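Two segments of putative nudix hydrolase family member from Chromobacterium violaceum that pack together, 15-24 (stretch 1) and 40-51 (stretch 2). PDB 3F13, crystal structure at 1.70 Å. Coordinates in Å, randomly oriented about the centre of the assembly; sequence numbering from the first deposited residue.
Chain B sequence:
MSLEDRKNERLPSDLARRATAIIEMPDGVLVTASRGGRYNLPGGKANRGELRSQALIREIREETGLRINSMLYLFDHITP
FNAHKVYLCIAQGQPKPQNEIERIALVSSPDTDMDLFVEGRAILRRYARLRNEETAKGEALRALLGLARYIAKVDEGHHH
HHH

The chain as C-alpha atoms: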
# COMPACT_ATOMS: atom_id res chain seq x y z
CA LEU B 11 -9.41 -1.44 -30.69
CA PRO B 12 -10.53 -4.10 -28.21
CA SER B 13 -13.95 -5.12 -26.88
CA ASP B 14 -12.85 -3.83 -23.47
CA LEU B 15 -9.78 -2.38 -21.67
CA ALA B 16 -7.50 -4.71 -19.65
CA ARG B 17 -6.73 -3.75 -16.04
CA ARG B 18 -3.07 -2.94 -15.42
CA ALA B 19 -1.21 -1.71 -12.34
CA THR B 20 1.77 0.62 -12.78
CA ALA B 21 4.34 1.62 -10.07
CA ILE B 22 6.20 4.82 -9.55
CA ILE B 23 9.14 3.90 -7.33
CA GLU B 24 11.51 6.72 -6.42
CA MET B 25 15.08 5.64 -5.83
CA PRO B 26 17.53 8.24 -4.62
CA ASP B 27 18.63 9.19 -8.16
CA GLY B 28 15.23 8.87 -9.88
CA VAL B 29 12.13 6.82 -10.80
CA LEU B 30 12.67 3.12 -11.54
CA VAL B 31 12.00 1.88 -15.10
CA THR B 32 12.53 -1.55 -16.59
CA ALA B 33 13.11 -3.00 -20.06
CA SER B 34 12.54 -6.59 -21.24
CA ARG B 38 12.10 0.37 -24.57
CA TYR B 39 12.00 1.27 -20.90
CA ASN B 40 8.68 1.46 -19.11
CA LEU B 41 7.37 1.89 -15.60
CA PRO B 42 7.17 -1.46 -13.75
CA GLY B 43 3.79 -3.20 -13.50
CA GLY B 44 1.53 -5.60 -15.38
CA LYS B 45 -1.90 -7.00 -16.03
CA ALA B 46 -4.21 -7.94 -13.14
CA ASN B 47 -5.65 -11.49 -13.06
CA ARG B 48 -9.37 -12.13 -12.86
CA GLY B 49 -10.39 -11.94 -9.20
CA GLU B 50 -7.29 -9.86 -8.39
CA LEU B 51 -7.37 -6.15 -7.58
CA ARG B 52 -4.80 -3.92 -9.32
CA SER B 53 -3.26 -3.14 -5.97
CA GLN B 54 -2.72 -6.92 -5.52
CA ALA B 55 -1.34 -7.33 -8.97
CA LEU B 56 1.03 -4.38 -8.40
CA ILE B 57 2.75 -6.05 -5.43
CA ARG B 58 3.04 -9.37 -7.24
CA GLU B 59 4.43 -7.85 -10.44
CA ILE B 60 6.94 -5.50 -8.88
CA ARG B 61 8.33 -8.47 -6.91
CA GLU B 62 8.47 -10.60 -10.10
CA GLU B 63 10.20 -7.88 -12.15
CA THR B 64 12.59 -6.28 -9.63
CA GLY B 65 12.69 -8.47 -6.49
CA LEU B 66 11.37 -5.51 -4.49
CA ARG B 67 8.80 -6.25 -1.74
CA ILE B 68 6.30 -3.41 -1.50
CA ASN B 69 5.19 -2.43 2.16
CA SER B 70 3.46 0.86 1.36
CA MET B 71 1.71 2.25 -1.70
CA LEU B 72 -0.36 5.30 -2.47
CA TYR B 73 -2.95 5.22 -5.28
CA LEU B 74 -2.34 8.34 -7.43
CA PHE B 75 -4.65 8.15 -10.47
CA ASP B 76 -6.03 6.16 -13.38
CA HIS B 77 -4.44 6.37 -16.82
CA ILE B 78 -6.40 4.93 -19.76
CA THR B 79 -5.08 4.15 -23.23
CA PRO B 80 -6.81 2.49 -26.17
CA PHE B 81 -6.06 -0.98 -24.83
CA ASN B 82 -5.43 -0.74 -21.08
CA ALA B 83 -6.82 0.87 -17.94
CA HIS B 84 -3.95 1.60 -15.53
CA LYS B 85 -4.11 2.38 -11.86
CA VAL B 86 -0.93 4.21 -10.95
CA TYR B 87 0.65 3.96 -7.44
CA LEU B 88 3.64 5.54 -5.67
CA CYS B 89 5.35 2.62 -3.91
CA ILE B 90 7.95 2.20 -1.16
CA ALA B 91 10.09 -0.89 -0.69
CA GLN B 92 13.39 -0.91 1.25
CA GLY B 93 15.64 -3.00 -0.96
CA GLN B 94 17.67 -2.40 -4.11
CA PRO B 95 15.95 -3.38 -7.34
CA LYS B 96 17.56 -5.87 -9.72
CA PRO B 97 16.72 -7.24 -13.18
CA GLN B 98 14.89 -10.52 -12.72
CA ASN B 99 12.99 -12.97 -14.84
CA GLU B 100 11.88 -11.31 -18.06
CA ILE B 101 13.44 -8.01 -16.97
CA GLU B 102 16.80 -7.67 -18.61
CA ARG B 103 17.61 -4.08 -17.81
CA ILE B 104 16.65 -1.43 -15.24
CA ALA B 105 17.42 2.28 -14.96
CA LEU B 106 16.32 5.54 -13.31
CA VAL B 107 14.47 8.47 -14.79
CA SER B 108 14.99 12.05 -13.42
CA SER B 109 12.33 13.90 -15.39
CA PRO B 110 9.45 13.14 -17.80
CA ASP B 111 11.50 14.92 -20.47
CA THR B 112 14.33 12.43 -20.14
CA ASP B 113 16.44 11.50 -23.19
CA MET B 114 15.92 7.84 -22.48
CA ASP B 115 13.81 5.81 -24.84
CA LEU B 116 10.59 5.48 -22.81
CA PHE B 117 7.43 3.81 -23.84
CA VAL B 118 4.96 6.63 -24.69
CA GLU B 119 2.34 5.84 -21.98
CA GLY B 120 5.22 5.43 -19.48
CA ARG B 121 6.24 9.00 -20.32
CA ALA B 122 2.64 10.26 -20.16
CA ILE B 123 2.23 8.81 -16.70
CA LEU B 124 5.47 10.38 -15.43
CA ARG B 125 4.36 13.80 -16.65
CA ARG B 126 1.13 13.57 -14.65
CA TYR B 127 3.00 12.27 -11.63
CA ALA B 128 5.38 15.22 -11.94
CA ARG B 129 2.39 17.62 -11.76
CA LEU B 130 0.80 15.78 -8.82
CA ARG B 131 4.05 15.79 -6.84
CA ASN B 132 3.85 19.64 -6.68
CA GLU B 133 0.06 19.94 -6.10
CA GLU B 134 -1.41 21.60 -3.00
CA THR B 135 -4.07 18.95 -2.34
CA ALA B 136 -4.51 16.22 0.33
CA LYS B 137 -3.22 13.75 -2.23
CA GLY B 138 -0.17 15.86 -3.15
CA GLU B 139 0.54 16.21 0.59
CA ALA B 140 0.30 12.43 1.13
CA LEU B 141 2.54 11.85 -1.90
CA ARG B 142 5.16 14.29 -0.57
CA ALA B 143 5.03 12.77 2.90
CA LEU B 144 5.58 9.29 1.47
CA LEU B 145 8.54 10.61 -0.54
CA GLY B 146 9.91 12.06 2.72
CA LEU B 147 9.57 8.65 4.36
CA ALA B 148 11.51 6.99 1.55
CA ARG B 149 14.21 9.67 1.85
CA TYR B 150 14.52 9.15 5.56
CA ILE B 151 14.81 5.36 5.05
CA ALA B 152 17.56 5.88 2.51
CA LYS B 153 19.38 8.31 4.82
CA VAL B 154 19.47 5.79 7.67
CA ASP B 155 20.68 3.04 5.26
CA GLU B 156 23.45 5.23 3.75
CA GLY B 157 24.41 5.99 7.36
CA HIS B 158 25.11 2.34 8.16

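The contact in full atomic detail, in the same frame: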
# COMPACT_ATOMS: atom_id res chain seq x y z
N LEU B 15 -11.15 -2.70 -22.12
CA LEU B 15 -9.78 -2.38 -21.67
C LEU B 15 -9.30 -3.34 -20.58
O LEU B 15 -10.04 -3.63 -19.63
CB LEU B 15 -9.76 -0.95 -21.10
CG LEU B 15 -10.22 0.18 -22.02
CD1 LEU B 15 -9.90 1.56 -21.41
CD2 LEU B 15 -9.54 0.02 -23.39
N ALA B 16 -8.07 -3.84 -20.70
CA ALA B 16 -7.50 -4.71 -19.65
C ALA B 16 -7.01 -3.91 -18.46
O ALA B 16 -6.49 -2.81 -18.61
CB ALA B 16 -6.35 -5.57 -20.20
N ARG B 17 -7.15 -4.48 -17.27
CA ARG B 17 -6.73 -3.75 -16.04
C ARG B 17 -5.25 -3.93 -15.79
O ARG B 17 -4.75 -5.08 -15.72
CB ARG B 17 -7.53 -4.24 -14.85
CG ARG B 17 -9.04 -3.91 -14.90
CD ARG B 17 -9.74 -4.47 -13.64
NE ARG B 17 -9.49 -5.91 -13.52
CZ ARG B 17 -8.94 -6.54 -12.47
NH1 ARG B 17 -8.76 -7.85 -12.53
NH2 ARG B 17 -8.61 -5.90 -11.35
N ARG B 18 -4.50 -2.82 -15.68
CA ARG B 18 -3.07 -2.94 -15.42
C ARG B 18 -2.76 -2.15 -14.17
O ARG B 18 -3.49 -1.19 -13.88
CB ARG B 18 -2.24 -2.43 -16.59
CG ARG B 18 -2.37 -3.32 -17.84
CD ARG B 18 -1.41 -2.91 -18.92
NE ARG B 18 -0.00 -3.14 -18.58
CZ ARG B 18 0.70 -4.18 -19.02
NH1 ARG B 18 1.97 -4.31 -18.67
NH2 ARG B 18 0.12 -5.09 -19.80
N ALA B 19 -1.72 -2.56 -13.44
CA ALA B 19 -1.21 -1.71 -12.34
C ALA B 19 0.14 -1.16 -12.77
O ALA B 19 0.89 -1.85 -13.46
CB ALA B 19 -1.04 -2.50 -11.02
N THR B 20 0.49 0.07 -12.38
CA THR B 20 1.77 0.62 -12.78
C THR B 20 2.36 1.26 -11.54
O THR B 20 1.59 1.91 -10.81
CB THR B 20 1.55 1.69 -13.87
OG1 THR B 20 1.12 1.02 -15.07
CG2 THR B 20 2.84 2.50 -14.14
N ALA B 21 3.66 1.06 -11.28
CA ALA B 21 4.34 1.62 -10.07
C ALA B 21 5.26 2.76 -10.39
O ALA B 21 6.06 2.69 -11.34
CB ALA B 21 5.18 0.54 -9.36
N ILE B 22 5.20 3.78 -9.55
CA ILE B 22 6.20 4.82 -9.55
C ILE B 22 7.00 4.59 -8.29
O ILE B 22 6.46 4.75 -7.19
CB ILE B 22 5.57 6.21 -9.43
CG1 ILE B 22 4.85 6.61 -10.73
CG2 ILE B 22 6.69 7.23 -9.04
CD1 ILE B 22 4.22 5.50 -11.47
N ILE B 23 8.26 4.17 -8.45
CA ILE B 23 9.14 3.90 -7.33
C ILE B 23 10.33 4.84 -7.38
O ILE B 23 11.16 4.74 -8.28
CB ILE B 23 9.68 2.47 -7.39
CG1 ILE B 23 8.53 1.49 -7.21
CG2 ILE B 23 10.72 2.22 -6.29
CD1 ILE B 23 8.90 0.06 -7.67
N GLU B 24 10.42 5.74 -6.41
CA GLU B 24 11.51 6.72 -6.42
C GLU B 24 12.72 6.15 -5.68
O GLU B 24 12.68 5.87 -4.48
CB GLU B 24 11.05 8.05 -5.79
CG GLU B 24 9.99 8.76 -6.60
CD GLU B 24 10.31 10.23 -6.85
OE1 GLU B 24 11.49 10.63 -6.69
OE2 GLU B 24 9.39 11.00 -7.22
N ASN B 40 10.01 1.12 -19.54
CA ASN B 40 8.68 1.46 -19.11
C ASN B 40 8.62 1.40 -17.60
O ASN B 40 9.48 0.77 -16.95
CB ASN B 40 7.69 0.47 -19.68
CG ASN B 40 6.32 1.08 -19.90
OD1 ASN B 40 5.99 2.18 -19.42
ND2 ASN B 40 5.48 0.34 -20.64
N LEU B 41 7.62 2.06 -17.04
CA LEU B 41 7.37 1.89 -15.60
C LEU B 41 6.99 0.43 -15.28
O LEU B 41 6.29 -0.22 -16.02
CB LEU B 41 6.23 2.78 -15.19
CG LEU B 41 6.55 4.26 -15.21
CD1 LEU B 41 5.20 4.92 -15.02
CD2 LEU B 41 7.55 4.73 -14.13
N PRO B 42 7.46 -0.07 -14.13
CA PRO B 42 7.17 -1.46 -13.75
C PRO B 42 5.67 -1.70 -13.54
O PRO B 42 4.94 -0.79 -13.22
CB PRO B 42 7.90 -1.62 -12.41
CG PRO B 42 8.48 -0.28 -12.05
CD PRO B 42 8.33 0.65 -13.19
N GLY B 43 5.20 -2.94 -13.71
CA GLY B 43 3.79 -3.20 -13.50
C GLY B 43 3.34 -4.32 -14.41
O GLY B 43 4.19 -4.98 -15.03
N GLY B 44 2.04 -4.54 -14.51
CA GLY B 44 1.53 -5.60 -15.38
C GLY B 44 0.03 -5.77 -15.32
O GLY B 44 -0.66 -5.02 -14.67
N LYS B 45 -0.49 -6.79 -16.00
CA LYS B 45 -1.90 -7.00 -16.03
C LYS B 45 -2.39 -7.72 -14.78
O LYS B 45 -1.73 -8.64 -14.27
CB LYS B 45 -2.26 -7.79 -17.28
CG LYS B 45 -3.72 -7.69 -17.65
CD LYS B 45 -4.03 -8.59 -18.86
CE LYS B 45 -5.51 -8.88 -18.92
NZ LYS B 45 -5.95 -8.95 -20.36
N ALA B 46 -3.55 -7.31 -14.29
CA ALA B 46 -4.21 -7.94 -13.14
C ALA B 46 -4.94 -9.23 -13.54
O ALA B 46 -5.56 -9.28 -14.59
CB ALA B 46 -5.21 -6.97 -12.57
N ASN B 47 -4.89 -10.26 -12.71
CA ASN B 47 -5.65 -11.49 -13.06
C ASN B 47 -7.10 -11.31 -12.69
O ASN B 47 -7.45 -10.44 -11.87
CB ASN B 47 -5.09 -12.71 -12.32
CG ASN B 47 -3.66 -13.01 -12.69
OD1 ASN B 47 -2.83 -13.30 -11.82
ND2 ASN B 47 -3.35 -12.96 -13.98
N ARG B 48 -7.98 -12.10 -13.30
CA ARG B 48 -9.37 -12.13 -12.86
C ARG B 48 -9.42 -12.41 -11.36
O ARG B 48 -8.64 -13.20 -10.84
CB ARG B 48 -10.13 -13.23 -13.62
CG ARG B 48 -10.50 -12.87 -15.05
CD ARG B 48 -11.04 -14.18 -15.76
NE ARG B 48 -11.18 -14.00 -17.19
CZ ARG B 48 -10.19 -14.25 -18.05
NH1 ARG B 48 -9.03 -14.72 -17.60
NH2 ARG B 48 -10.38 -14.06 -19.35
N GLY B 49 -10.31 -11.76 -10.63
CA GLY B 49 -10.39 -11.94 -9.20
C GLY B 49 -9.36 -11.18 -8.37
O GLY B 49 -9.41 -11.22 -7.14
N GLU B 50 -8.43 -10.50 -9.04
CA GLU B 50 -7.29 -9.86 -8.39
C GLU B 50 -7.39 -8.36 -8.59
O GLU B 50 -7.44 -7.89 -9.73
CB GLU B 50 -5.98 -10.31 -9.06
CG GLU B 50 -4.71 -9.82 -8.39
CD GLU B 50 -3.46 -10.24 -9.15
OE1 GLU B 50 -2.46 -10.63 -8.49
OE2 GLU B 50 -3.49 -10.19 -10.41
N LEU B 51 -7.41 -7.60 -7.49
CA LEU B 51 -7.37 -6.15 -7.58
C LEU B 51 -6.04 -5.67 -8.18
O LEU B 51 -5.02 -6.36 -8.08
CB LEU B 51 -7.48 -5.58 -6.17
CG LEU B 51 -8.80 -5.91 -5.49
CD1 LEU B 51 -8.75 -5.51 -3.99
CD2 LEU B 51 -9.97 -5.22 -6.19
O HOH W 1 -8.42 -9.21 -15.07
O HOH W 2 3.60 0.04 -16.46

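The two stretches pair as antiparallel strands, their N-to-C directions 170° apart. Four backbone hydrogen bonds fix the register: Ala46 N to Arg17 O (2.9 Å, 175° at the hydrogen), Ala19 N to Gly44 O (2.9 Å), Gly44 N to Ala19 O (3.1 Å) and Ala21 N to Pro42 O (3.0 Å).

Arg17 makes the most elaborate side-chain contact. Its CA-to-CB bond points sideways, but chi1 -66° (m), chi2 180° (t) and chi3 -56° (m) carry the guanidinium to the turn that follows the partner strand. There Arg17 NH2 donates to Glu50 O (2.8 Å, 156°) and Arg17 NH1 to the same Glu50 O (3.1 Å, 140°), so one carbonyl is gripped by both nitrogens. A weak bond joins Arg17 NH1 to Asn47 O (3.0 Å, 124°). Both carbonyls lie at the guanidinium edge, near its plane, where the N-H groups point; Ala46 CB covers one face, 3.7 Å from Arg17 NH1. Water 1 links Arg17 NH1 to Ala46 O, at 2.9 Å from each. The receiving type II turn is itself braced by Glu50, whose extended side chain (chi1 and chi2 both t) brings Glu50 OE2 within 2.7 Å of Asn47 N, a nearly linear hydrogen bond (177°).

Arg18, also m at chi1 but p at chi3, instead lays one guanidinium face over Gly44 CA and Lys45 N. Gly43 has phi/psi of 149/-169°, and an ideal CB would lie 2.1 Å from Ala19 O; strand packing and backbone angles thus both call for glycine.

Farther along, Thr20 (chi1 m) directs CG2 to Leu41 CD1 at 3.5 Å, while Thr20 OG1 lies 3.0 Å from water 2, which donates to Leu41 O (2.7 Å). Ile22 starts away from the partner, yet its CD1 returns to 3.7 Å from Leu41 CD1, with chi2 between wells at 34°.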